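N-acetyltransferase domain-containing protein (Deinococcus radiodurans, PDB 3S6F) binds coenzyme A and probably acts as an N-acetyltransferase of the GNAT family, passing an acetyl group to an amine acceptor. Local coordinates at residues Gly25-Gly30 against Leu78-Ala83; Val49-Arg54 against Gly62-Leu67; Val19-Leu24 against Thr39-Leu44. One frame throughout, in Å; residues are numbered along the deposited sequence.

Contact 1 of 3, residues Gly25-Gly30 against Leu78-Ala83. With COA (coenzyme A), chain B.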
loop_
_atom_site.group_PDB
_atom_site.type_symbol
_atom_site.label_atom_id
_atom_site.label_comp_id
_atom_site.label_asym_id
_atom_site.label_seq_id
_atom_site.Cartn_x
_atom_site.Cartn_y
_atom_site.Cartn_z
ATOM N N GLY A 25 -12.262 -20.281 -3.797
ATOM C CA GLY A 25 -12.506 -20.249 -5.206
ATOM C C GLY A 25 -13.541 -19.215 -5.607
ATOM O O GLY A 25 -14.356 -18.764 -4.792
ATOM N N GLY A 26 -13.519 -18.828 -6.888
ATOM C CA GLY A 26 -14.500 -17.912 -7.455
ATOM C C GLY A 26 -14.152 -16.442 -7.527
ATOM O O GLY A 26 -15.016 -15.648 -7.876
ATOM N N PHE A 27 -12.919 -16.081 -7.170
ATOM C CA PHE A 27 -12.464 -14.698 -7.203
ATOM C C PHE A 27 -11.672 -14.432 -8.468
ATOM O O PHE A 27 -11.462 -15.309 -9.322
ATOM C CB PHE A 27 -11.714 -14.377 -5.915
ATOM C CG PHE A 27 -12.620 -14.350 -4.738
ATOM C CD1 PHE A 27 -13.531 -13.317 -4.583
ATOM C CD2 PHE A 27 -12.626 -15.363 -3.802
ATOM C CE1 PHE A 27 -14.421 -13.305 -3.532
ATOM C CE2 PHE A 27 -13.498 -15.320 -2.727
ATOM C CZ PHE A 27 -14.402 -14.289 -2.612
ATOM N N PHE A 28 -11.271 -13.178 -8.602
ATOM C CA PHE A 28 -10.493 -12.690 -9.750
ATOM C C PHE A 28 -11.297 -12.804 -11.030
ATOM O O PHE A 28 -10.760 -13.092 -12.111
ATOM C CB PHE A 28 -9.134 -13.364 -9.842
ATOM C CG PHE A 28 -8.355 -13.255 -8.555
ATOM C CD1 PHE A 28 -7.710 -12.060 -8.208
ATOM C CD2 PHE A 28 -8.236 -14.353 -7.720
ATOM C CE1 PHE A 28 -7.000 -11.953 -7.053
ATOM C CE2 PHE A 28 -7.500 -14.246 -6.573
ATOM C CZ PHE A 28 -6.896 -13.039 -6.243
ATOM N N GLU A 29 -12.561 -12.426 -10.957
ATOM C CA GLU A 29 -13.431 -12.419 -12.123
ATOM C C GLU A 29 -12.819 -11.463 -13.149
ATOM O O GLU A 29 -12.441 -10.316 -12.837
ATOM C CB GLU A 29 -14.870 -11.992 -11.762
ATOM C CG GLU A 29 -15.881 -12.139 -12.933
ATOM C CD GLU A 29 -17.212 -11.353 -12.739
ATOM O OE1 GLU A 29 -17.552 -10.976 -11.595
ATOM O OE2 GLU A 29 -17.970 -11.142 -13.733
ATOM N N GLY A 30 -12.683 -11.909 -14.391
ATOM C CA GLY A 30 -12.138 -11.051 -15.438
ATOM C C GLY A 30 -10.624 -11.008 -15.526
ATOM O O GLY A 30 -10.084 -10.394 -16.462
ATOM N N LEU A 78 -6.848 -5.261 -2.927
ATOM C CA LEU A 78 -7.923 -6.081 -3.496
ATOM C C LEU A 78 -9.199 -5.946 -2.707
ATOM O O LEU A 78 -9.188 -6.024 -1.475
ATOM C CB LEU A 78 -7.518 -7.558 -3.526
ATOM C CG LEU A 78 -6.249 -7.951 -4.275
ATOM C CD1 LEU A 78 -5.886 -9.404 -3.939
ATOM C CD2 LEU A 78 -6.381 -7.720 -5.791
ATOM N N LEU A 79 -10.310 -5.818 -3.418
ATOM C CA LEU A 79 -11.665 -5.866 -2.879
ATOM C C LEU A 79 -12.511 -6.590 -3.911
ATOM O O LEU A 79 -12.567 -6.152 -5.063
ATOM C CB LEU A 79 -12.210 -4.456 -2.639
ATOM C CG LEU A 79 -13.701 -4.346 -2.293
ATOM C CD1 LEU A 79 -13.992 -4.910 -0.903
ATOM C CD2 LEU A 79 -14.179 -2.903 -2.445
ATOM N N GLU A 80 -13.218 -7.640 -3.512
ATOM C CA GLU A 80 -14.068 -8.315 -4.468
ATOM C C GLU A 80 -15.183 -9.036 -3.752
ATOM O O GLU A 80 -15.012 -9.681 -2.727
ATOM C CB GLU A 80 -13.292 -9.328 -5.317
ATOM C CG GLU A 80 -14.083 -9.875 -6.493
ATOM C CD GLU A 80 -13.243 -10.734 -7.437
ATOM O OE1 GLU A 80 -12.071 -11.026 -7.100
ATOM O OE2 GLU A 80 -13.773 -11.134 -8.505
ATOM N N VAL A 81 -16.373 -8.908 -4.346
ATOM C CA VAL A 81 -17.567 -9.652 -3.965
ATOM C C VAL A 81 -17.969 -10.466 -5.177
ATOM O O VAL A 81 -18.002 -9.962 -6.296
ATOM C CB VAL A 81 -18.711 -8.708 -3.509
ATOM C CG1 VAL A 81 -20.025 -9.445 -3.319
ATOM C CG2 VAL A 81 -18.292 -7.944 -2.236
ATOM N N GLN A 82 -18.260 -11.740 -4.967
ATOM C CA GLN A 82 -18.647 -12.605 -6.092
ATOM C C GLN A 82 -19.938 -12.088 -6.708
ATOM O O GLN A 82 -20.818 -11.600 -6.011
ATOM C CB GLN A 82 -18.765 -14.055 -5.644
ATOM C CG GLN A 82 -17.381 -14.555 -5.230
ATOM C CD GLN A 82 -17.258 -16.018 -5.024
ATOM O OE1 GLN A 82 -18.214 -16.740 -5.218
ATOM N NE2 GLN A 82 -16.052 -16.490 -4.648
ATOM N N ALA A 83 -20.103 -12.178 -8.035
ATOM C CA ALA A 83 -21.166 -11.409 -8.721
ATOM C C ALA A 83 -22.604 -11.607 -8.192
ATOM O O ALA A 83 -23.351 -10.646 -8.130
ATOM C CB ALA A 83 -21.120 -11.647 -10.282
HETATM N N1A COA B . -19.412 0.372 -12.442
HETATM C C2A COA B . -20.338 1.259 -11.936
HETATM N N3A COA B . -20.757 1.209 -10.626
HETATM C C4A COA B . -20.247 0.237 -9.829
HETATM C C5A COA B . -19.335 -0.689 -10.323
HETATM C C6A COA B . -18.889 -0.605 -11.641
HETATM N N6A COA B . -17.980 -1.450 -12.143
HETATM N N7A COA B . -19.020 -1.530 -9.302
HETATM C C8A COA B . -19.723 -1.149 -8.213
HETATM N N9A COA B . -20.490 -0.061 -8.521
HETATM C C1B COA B . -21.360 0.690 -7.619
HETATM C C2B COA B . -22.818 0.654 -8.059
HETATM O O2B COA B . -23.353 1.884 -7.678
HETATM C C3B COA B . -23.463 -0.436 -7.217
HETATM O O3B COA B . -24.862 -0.287 -7.045
HETATM P P3B COA B . -25.897 -1.117 -7.982
HETATM O O7A COA B . -25.599 -0.710 -9.403
HETATM O O8A COA B . -25.638 -2.587 -7.773
HETATM O O9A COA B . -27.268 -0.691 -7.514
HETATM C C4B COA B . -22.673 -0.252 -5.931
HETATM O O4B COA B . -21.360 0.110 -6.338
HETATM C C5B COA B . -22.631 -1.501 -5.070
HETATM O O5B COA B . -22.190 -1.145 -3.772
HETATM P P1A COA B . -22.206 -2.298 -2.641
HETATM O O1A COA B . -21.815 -1.611 -1.380
HETATM O O2A COA B . -23.477 -3.096 -2.650
HETATM O O3A COA B . -20.954 -3.169 -3.109
HETATM P P2A COA B . -20.934 -4.601 -3.835
HETATM O O4A COA B . -21.829 -4.582 -5.015
HETATM O O5A COA B . -21.159 -5.642 -2.795
HETATM O O6A COA B . -19.398 -4.639 -4.239
HETATM C CBP COA B . -17.589 -4.102 -5.707
HETATM C CCP COA B . -18.810 -3.567 -4.977
HETATM C CDP COA B . -16.601 -4.688 -4.681
HETATM C CEP COA B . -16.904 -2.934 -6.451
HETATM C CAP COA B . -18.104 -5.169 -6.690
HETATM O OAP COA B . -18.803 -4.570 -7.766
HETATM C C9P COA B . -16.958 -5.977 -7.253
HETATM O O9P COA B . -16.496 -7.036 -6.600
HETATM N N8P COA B . -16.444 -5.669 -8.436
HETATM C C7P COA B . -15.338 -6.419 -9.020
HETATM C C6P COA B . -13.973 -6.117 -8.385
HETATM C C5P COA B . -13.775 -4.635 -8.243
HETATM O O5P COA B . -14.015 -3.892 -9.200
HETATM N N4P COA B . -13.322 -4.220 -7.051
HETATM C C3P COA B . -12.843 -2.880 -6.812
HETATM C C2P COA B . -11.318 -2.936 -6.723
HETATM S S1P COA B . -10.516 -3.276 -8.327
HETATM O O HOH W 1 -15.763 -12.986 -8.172
HETATM O O HOH W 2 -17.938 -13.219 -9.700
HETATM O O HOH W 3 -13.043 -9.100 -10.466
#

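Contact 2 of 3, residues Val49-Arg54 against Gly62-Leu67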
loop_
_atom_site.group_PDB
_atom_site.type_symbol
_atom_site.label_atom_id
_atom_site.label_comp_id
_atom_site.label_asym_id
_atom_site.label_seq_id
_atom_site.Cartn_x
_atom_site.Cartn_y
_atom_site.Cartn_z
ATOM N N VAL A 49 -3.846 -6.960 7.424
ATOM C CA VAL A 49 -5.182 -7.298 7.897
ATOM C C VAL A 49 -6.022 -7.634 6.681
ATOM O O VAL A 49 -5.714 -7.246 5.536
ATOM C CB VAL A 49 -5.848 -6.164 8.732
ATOM C CG1 VAL A 49 -5.062 -5.842 10.016
ATOM C CG2 VAL A 49 -6.092 -4.925 7.873
ATOM N N PHE A 50 -7.124 -8.312 6.921
ATOM C CA PHE A 50 -8.094 -8.632 5.873
ATOM C C PHE A 50 -9.434 -8.909 6.511
ATOM O O PHE A 50 -9.512 -9.149 7.724
ATOM C CB PHE A 50 -7.629 -9.818 4.997
ATOM C CG PHE A 50 -7.460 -11.078 5.768
ATOM C CD1 PHE A 50 -8.528 -11.935 6.008
ATOM C CD2 PHE A 50 -6.221 -11.426 6.284
ATOM C CE1 PHE A 50 -8.364 -13.097 6.732
ATOM C CE2 PHE A 50 -6.071 -12.593 7.010
ATOM C CZ PHE A 50 -7.146 -13.423 7.230
ATOM N N VAL A 51 -10.485 -8.887 5.684
ATOM C CA VAL A 51 -11.825 -9.266 6.120
ATOM C C VAL A 51 -12.427 -10.209 5.082
ATOM O O VAL A 51 -12.322 -9.927 3.894
ATOM C CB VAL A 51 -12.767 -8.061 6.347
ATOM C CG1 VAL A 51 -14.083 -8.500 7.005
ATOM C CG2 VAL A 51 -12.097 -6.968 7.194
ATOM N N LEU A 52 -12.998 -11.307 5.538
ATOM C CA LEU A 52 -13.717 -12.272 4.728
ATOM C C LEU A 52 -15.193 -12.266 5.073
ATOM O O LEU A 52 -15.545 -12.200 6.248
ATOM C CB LEU A 52 -13.188 -13.704 5.000
ATOM C CG LEU A 52 -11.676 -13.895 4.954
ATOM C CD1 LEU A 52 -11.293 -15.346 5.221
ATOM C CD2 LEU A 52 -11.093 -13.427 3.606
ATOM N N ALA A 53 -16.022 -12.418 4.046
ATOM C CA ALA A 53 -17.465 -12.614 4.165
ATOM C C ALA A 53 -17.768 -14.027 3.701
ATOM O O ALA A 53 -17.359 -14.400 2.606
ATOM C CB ALA A 53 -18.207 -11.603 3.301
ATOM N N ARG A 54 -18.423 -14.809 4.561
ATOM C CA ARG A 54 -18.634 -16.240 4.336
ATOM C C ARG A 54 -20.113 -16.594 4.457
ATOM O O ARG A 54 -20.807 -16.101 5.338
ATOM C CB ARG A 54 -17.847 -17.071 5.360
ATOM C CG ARG A 54 -16.352 -16.763 5.335
ATOM C CD ARG A 54 -15.573 -17.607 6.331
ATOM N NE ARG A 54 -15.448 -18.986 5.916
ATOM C CZ ARG A 54 -14.928 -19.950 6.645
ATOM N NH1 ARG A 54 -14.592 -19.745 7.897
ATOM N NH2 ARG A 54 -14.783 -21.137 6.117
ATOM N N GLY A 62 -16.838 -12.853 -0.367
ATOM C CA GLY A 62 -16.267 -11.517 -0.538
ATOM C C GLY A 62 -15.050 -11.409 0.303
ATOM O O GLY A 62 -14.975 -12.036 1.376
ATOM N N PHE A 63 -14.090 -10.577 -0.116
ATOM C CA PHE A 63 -12.906 -10.335 0.710
ATOM C C PHE A 63 -12.354 -8.985 0.392
ATOM O O PHE A 63 -12.598 -8.389 -0.665
ATOM C CB PHE A 63 -11.817 -11.418 0.545
ATOM C CG PHE A 63 -10.998 -11.288 -0.717
ATOM C CD1 PHE A 63 -11.447 -11.764 -1.915
ATOM C CD2 PHE A 63 -9.790 -10.622 -0.667
ATOM C CE1 PHE A 63 -10.700 -11.592 -3.059
ATOM C CE2 PHE A 63 -9.026 -10.491 -1.806
ATOM C CZ PHE A 63 -9.496 -10.940 -2.998
ATOM N N VAL A 64 -11.524 -8.496 1.311
ATOM C CA VAL A 64 -10.705 -7.294 1.130
ATOM C C VAL A 64 -9.420 -7.524 1.909
ATOM O O VAL A 64 -9.444 -8.103 3.008
ATOM C CB VAL A 64 -11.444 -6.039 1.613
ATOM C CG1 VAL A 64 -11.834 -6.116 3.093
ATOM C CG2 VAL A 64 -10.685 -4.771 1.313
ATOM N N ASN A 65 -8.295 -7.061 1.375
ATOM C CA ASN A 65 -7.037 -7.127 2.102
ATOM C C ASN A 65 -6.414 -5.750 2.230
ATOM O O ASN A 65 -6.796 -4.802 1.542
ATOM C CB ASN A 65 -6.040 -8.125 1.481
ATOM C CG ASN A 65 -5.487 -7.678 0.123
ATOM O OD1 ASN A 65 -6.172 -6.997 -0.633
ATOM N ND2 ASN A 65 -4.278 -8.153 -0.196
ATOM N N ALA A 66 -5.384 -5.654 3.077
ATOM C CA ALA A 66 -4.702 -4.390 3.280
ATOM C C ALA A 66 -3.251 -4.646 3.667
ATOM O O ALA A 66 -2.932 -5.581 4.426
ATOM C CB ALA A 66 -5.386 -3.512 4.323
ATOM N N LEU A 67 -2.405 -3.745 3.192
ATOM C CA LEU A 67 -1.004 -3.617 3.609
ATOM C C LEU A 67 -0.940 -2.468 4.587
ATOM O O LEU A 67 -1.685 -1.493 4.448
ATOM C CB LEU A 67 -0.127 -3.296 2.393
ATOM C CG LEU A 67 -0.392 -4.121 1.124
ATOM C CD1 LEU A 67 0.532 -3.628 -0.001
ATOM C CD2 LEU A 67 -0.297 -5.639 1.336
#

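Contact 3 of 3, residues Val19-Leu24 against Thr39-Leu44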
loop_
_atom_site.group_PDB
_atom_site.type_symbol
_atom_site.label_atom_id
_atom_site.label_comp_id
_atom_site.label_asym_id
_atom_site.label_seq_id
_atom_site.Cartn_x
_atom_site.Cartn_y
_atom_site.Cartn_z
ATOM N N VAL A 19 -10.666 -21.606 7.252
ATOM C CA VAL A 19 -10.756 -21.293 5.823
ATOM C C VAL A 19 -9.717 -22.094 5.066
ATOM O O VAL A 19 -8.513 -21.997 5.350
ATOM C CB VAL A 19 -10.481 -19.805 5.580
ATOM C CG1 VAL A 19 -10.538 -19.457 4.068
ATOM C CG2 VAL A 19 -11.443 -18.934 6.370
ATOM N N THR A 20 -10.177 -22.885 4.104
ATOM C CA THR A 20 -9.283 -23.628 3.255
ATOM C C THR A 20 -9.182 -22.974 1.880
ATOM O O THR A 20 -10.054 -22.210 1.494
ATOM C CB THR A 20 -9.826 -25.061 3.064
ATOM O OG1 THR A 20 -11.075 -24.969 2.359
ATOM C CG2 THR A 20 -10.001 -25.779 4.418
ATOM N N PRO A 21 -8.169 -23.354 1.089
ATOM C CA PRO A 21 -8.142 -22.888 -0.308
ATOM C C PRO A 21 -9.390 -23.298 -1.086
ATOM O O PRO A 21 -9.873 -22.547 -1.934
ATOM C CB PRO A 21 -6.854 -23.494 -0.866
ATOM C CG PRO A 21 -5.994 -23.589 0.332
ATOM C CD PRO A 21 -6.895 -23.975 1.481
ATOM N N ALA A 22 -9.953 -24.458 -0.757
ATOM C CA ALA A 22 -11.200 -24.923 -1.384
ATOM C C ALA A 22 -12.379 -24.008 -1.156
ATOM O O ALA A 22 -13.376 -24.156 -1.849
ATOM C CB ALA A 22 -11.580 -26.333 -0.926
ATOM N N GLN A 23 -12.304 -23.130 -0.164
ATOM C CA GLN A 23 -13.326 -22.157 0.167
ATOM C C GLN A 23 -13.033 -20.762 -0.386
ATOM O O GLN A 23 -13.835 -19.863 -0.211
ATOM C CB GLN A 23 -13.529 -22.082 1.669
ATOM C CG GLN A 23 -14.122 -23.400 2.195
ATOM C CD GLN A 23 -14.153 -23.522 3.676
ATOM O OE1 GLN A 23 -13.196 -23.140 4.336
ATOM N NE2 GLN A 23 -15.216 -24.126 4.217
ATOM N N LEU A 24 -11.927 -20.603 -1.103
ATOM C CA LEU A 24 -11.466 -19.339 -1.677
ATOM C C LEU A 24 -11.544 -19.342 -3.201
ATOM O O LEU A 24 -10.976 -18.469 -3.839
ATOM C CB LEU A 24 -10.034 -19.031 -1.195
ATOM C CG LEU A 24 -9.946 -18.557 0.249
ATOM C CD1 LEU A 24 -8.488 -18.597 0.709
ATOM C CD2 LEU A 24 -10.481 -17.158 0.431
ATOM N N THR A 39 -2.956 -19.616 -3.807
ATOM C CA THR A 39 -2.226 -18.374 -3.766
ATOM C C THR A 39 -2.987 -17.288 -3.030
ATOM O O THR A 39 -2.402 -16.509 -2.277
ATOM C CB THR A 39 -1.769 -17.941 -5.165
ATOM O OG1 THR A 39 -0.902 -18.979 -5.653
ATOM C CG2 THR A 39 -1.026 -16.604 -5.127
ATOM N N LEU A 40 -4.296 -17.196 -3.242
ATOM C CA LEU A 40 -5.112 -16.251 -2.497
ATOM C C LEU A 40 -4.985 -16.470 -0.987
ATOM O O LEU A 40 -4.881 -15.525 -0.224
ATOM C CB LEU A 40 -6.564 -16.262 -2.993
ATOM C CG LEU A 40 -7.523 -15.300 -2.263
ATOM C CD1 LEU A 40 -7.021 -13.867 -2.220
ATOM C CD2 LEU A 40 -8.911 -15.364 -2.910
ATOM N N TRP A 41 -4.995 -17.733 -0.568
ATOM C CA TRP A 41 -4.814 -18.029 0.843
ATOM C C TRP A 41 -3.493 -17.425 1.334
ATOM O O TRP A 41 -3.426 -16.771 2.377
ATOM C CB TRP A 41 -4.858 -19.564 1.043
ATOM C CG TRP A 41 -5.077 -20.030 2.450
ATOM C CD1 TRP A 41 -6.249 -20.494 2.959
ATOM C CD2 TRP A 41 -4.134 -20.068 3.519
ATOM N NE1 TRP A 41 -6.109 -20.812 4.263
ATOM C CE2 TRP A 41 -4.821 -20.581 4.651
ATOM C CE3 TRP A 41 -2.785 -19.739 3.652
ATOM C CZ2 TRP A 41 -4.222 -20.745 5.862
ATOM C CZ3 TRP A 41 -2.191 -19.912 4.891
ATOM C CH2 TRP A 41 -2.937 -20.385 5.982
ATOM N N ARG A 42 -2.414 -17.614 0.575
ATOM C CA ARG A 42 -1.109 -17.041 0.956
ATOM C C ARG A 42 -1.115 -15.506 0.953
ATOM O O ARG A 42 -0.526 -14.877 1.845
ATOM C CB ARG A 42 0.015 -17.588 0.097
ATOM C CG ARG A 42 0.237 -19.088 0.201
ATOM C CD ARG A 42 1.514 -19.540 -0.606
ATOM N NE ARG A 42 1.427 -19.296 -2.083
ATOM C CZ ARG A 42 2.153 -18.456 -2.832
ATOM N NH1 ARG A 42 3.097 -17.671 -2.314
ATOM N NH2 ARG A 42 1.901 -18.372 -4.146
ATOM N N ILE A 43 -1.787 -14.914 -0.042
ATOM C CA ILE A 43 -1.925 -13.455 -0.073
ATOM C C ILE A 43 -2.583 -12.929 1.200
ATOM O O ILE A 43 -2.109 -11.986 1.821
ATOM C CB ILE A 43 -2.699 -13.017 -1.366
ATOM C CG1 ILE A 43 -1.840 -13.239 -2.605
ATOM C CG2 ILE A 43 -3.156 -11.574 -1.258
ATOM C CD1 ILE A 43 -2.605 -13.162 -3.923
ATOM N N LEU A 44 -3.664 -13.590 1.581
ATOM C CA LEU A 44 -4.344 -13.193 2.800
ATOM C C LEU A 44 -3.461 -13.373 4.013
ATOM O O LEU A 44 -3.428 -12.540 4.915
ATOM C CB LEU A 44 -5.677 -13.941 2.923
ATOM C CG LEU A 44 -6.721 -13.576 1.844
ATOM C CD1 LEU A 44 -7.803 -14.663 1.809
ATOM C CD2 LEU A 44 -7.299 -12.218 2.061
#

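Contact 1 of 3, residues Gly25-Gly30 against Leu78-Ala83
Leu78 CD1 lies 4.2 Å from Phe28 CE1, at the edge of the ring, with the two side chains crossing at about a right angle. Leu78 leads into the strand of the GNAT fold that carries coenzyme A: the pantetheine N4P donates to Leu79 O, and Val81 N donates to COA O9P at 2.9 Å, so the cofactor continues the strand's bonding pattern. Leu79 also lays CD2 against the pantetheine methyl CDP.

Glu80 points the other way, toward the loop. With CG anti to its backbone N (chi1 -170°) and the chain extended, its carboxylate receives two successive amides: OE1 accepts Phe28 N at 2.7 Å, and OE2 accepts Glu29 N at 3.0 Å on its syn lone pair. A two-oxygen acceptor suits this place, and OE2 also takes a water that donates to Gly26 O. On the way, Glu80 CG lies in plane at the edge of the Phe27 ring.

Val81 turns away to pack CG2 near the cofactor's O5A. Gln82 then returns to the loop, its NE2 lying 3.3 Å above the plane of the Phe27 ring, offset toward the rim. Gly26 suits its neighbourhood, since a CB there would collide with this amide and with the preceding carbonyl. The same nitrogen, Gln82 NE2, donates to Gly25 O at 2.8 Å, in the carbonyl plane and on a lone pair.

Contact 2 of 3, residues Val49-Arg54 against Gly62-Leu67
Val51 and Val64 form the central hydrogen-bonded pair of an antiparallel beta hairpin, each backbone giving and receiving one bond. Val51 N reaches Val64 O at 3.0 Å, and Val64 N returns to Val51 O at 3.1 Å, nearly along the C=O axis. Toward one end, Ala53 N donates to Gly62 O at 2.9 Å, while the return bond from Gly62 N to Ala53 O is weak. At the other end both bonds of the Val49 and Ala66 pair are weak. Val51 O has a further neighbour, the CA-H of Phe63, with CA 3.3 Å away.

The non-hydrogen-bonded pairs, Phe50 with Asn65 and Leu52 with Phe63, lie between these. Several of their backbone groups are satisfied by the flanking strands: Leu52 bonds to Gln13, Phe63 to Glu80 and Asn65 to Leu78. Asn65 OD1 adds a weak bond from Leu78 N, which gives this buried amide a polar partner.

Beta-branched valines suit the extended strand backbone: CB of Val51 touches CG1 of Val64 at 3.9 Å, the side chains side by side and pointing the same way. On the other face Leu52 CD2 packs on Phe63 CB at 3.7 Å. Phe50 holds CG between its backbone N and carbonyl carbon (chi1 62°); its ring leads away, and only CB stays near, 3.2 Å from Val64 O.

The face bearing Val49, Val51, Ala53 and Val64 is covered by helix 90-102, whose Leu90 rests on the small Ala53. Helix 37-46 covers the opposite face through Leu40, Ile43 and Leu44, and strands 11-13 and 73-81 flank the hairpin.

Contact 3 of 3, residues Val19-Leu24 against Thr39-Leu44
Trp41 lies against Val19, Pro21 and Leu24, joining helix 37-46 to the loop ahead of it. A chi1 of -163° sets CG anti to the backbone N. Trp41 CB starts the contact, 3.8 Å from Leu24 CD1, and CG keeps the same methyl in reach. Trp41 CD1 is shared: Leu24 CD1 approaches it to 3.7 Å and Pro21 CD to 3.8 Å, both obliquely, and Val19 O is closer still. NE1 alone makes the bond, donating to Val19 O at 2.9 Å with an N-H...O angle of 159°; CE2, beyond it, also lies near that oxygen. The oxygen is in the indole plane, whereas the donor stands above the carbonyl plane, 39° out of it. Tryptophan suits the spot because one flat group offers an apolar flank to leucine and proline and an N-H to a loop carbonyl. A phenylalanine here would probably leave Val19 O without this donor and let the loop shift against the helix.

The loop is shaped by a 3-10 turn at 21-23, with Gln23 N bonded to Thr20 O and Leu24 N to Pro21 O. Gln23 OE1 folds back to accept Thr20 N at 3.0 Å. Proline fits the first position of the turn, where its lack of an N-H costs no bond of the turn.

Leu24 CD2 meets Leu44 CD1 tip to tip at 3.9 Å; the side chain crosses that of Leu40 at about a right angle, Leu24 CD2 lying 4.1 Å from Leu40 CD2.

Thr39, Arg42 and Ile43 touch Ile71 of the second subunit. Strands 49-54 and 60-68 take the inner side: Val19 packs on Leu52, Leu24 on Val60, and Leu40 and Leu44 on Phe63.

In the fold
Contact 2 is the buried centre, a backbone ladder with mostly apolar side chains on both faces, Asn65 the polar exception; contacts 1 and 3 are only partly buried and tie the long loop after strand 11-13 to the rest. Contact 1 does so with side-chain acceptors and donors gripping loop backbone, beside the cofactor; contact 3 relies on leucine packing and one indole bond. The same sheet unites contacts 1 and 2, since strands 60-68 and 73-81 are neighbours in it, and Phe27 packs on Gly62. Leu40 of contact 3 packs on Phe27 and Phe28 of contact 1, while Leu44 and Ile43 reach Phe50 and Asn65 of contact 2.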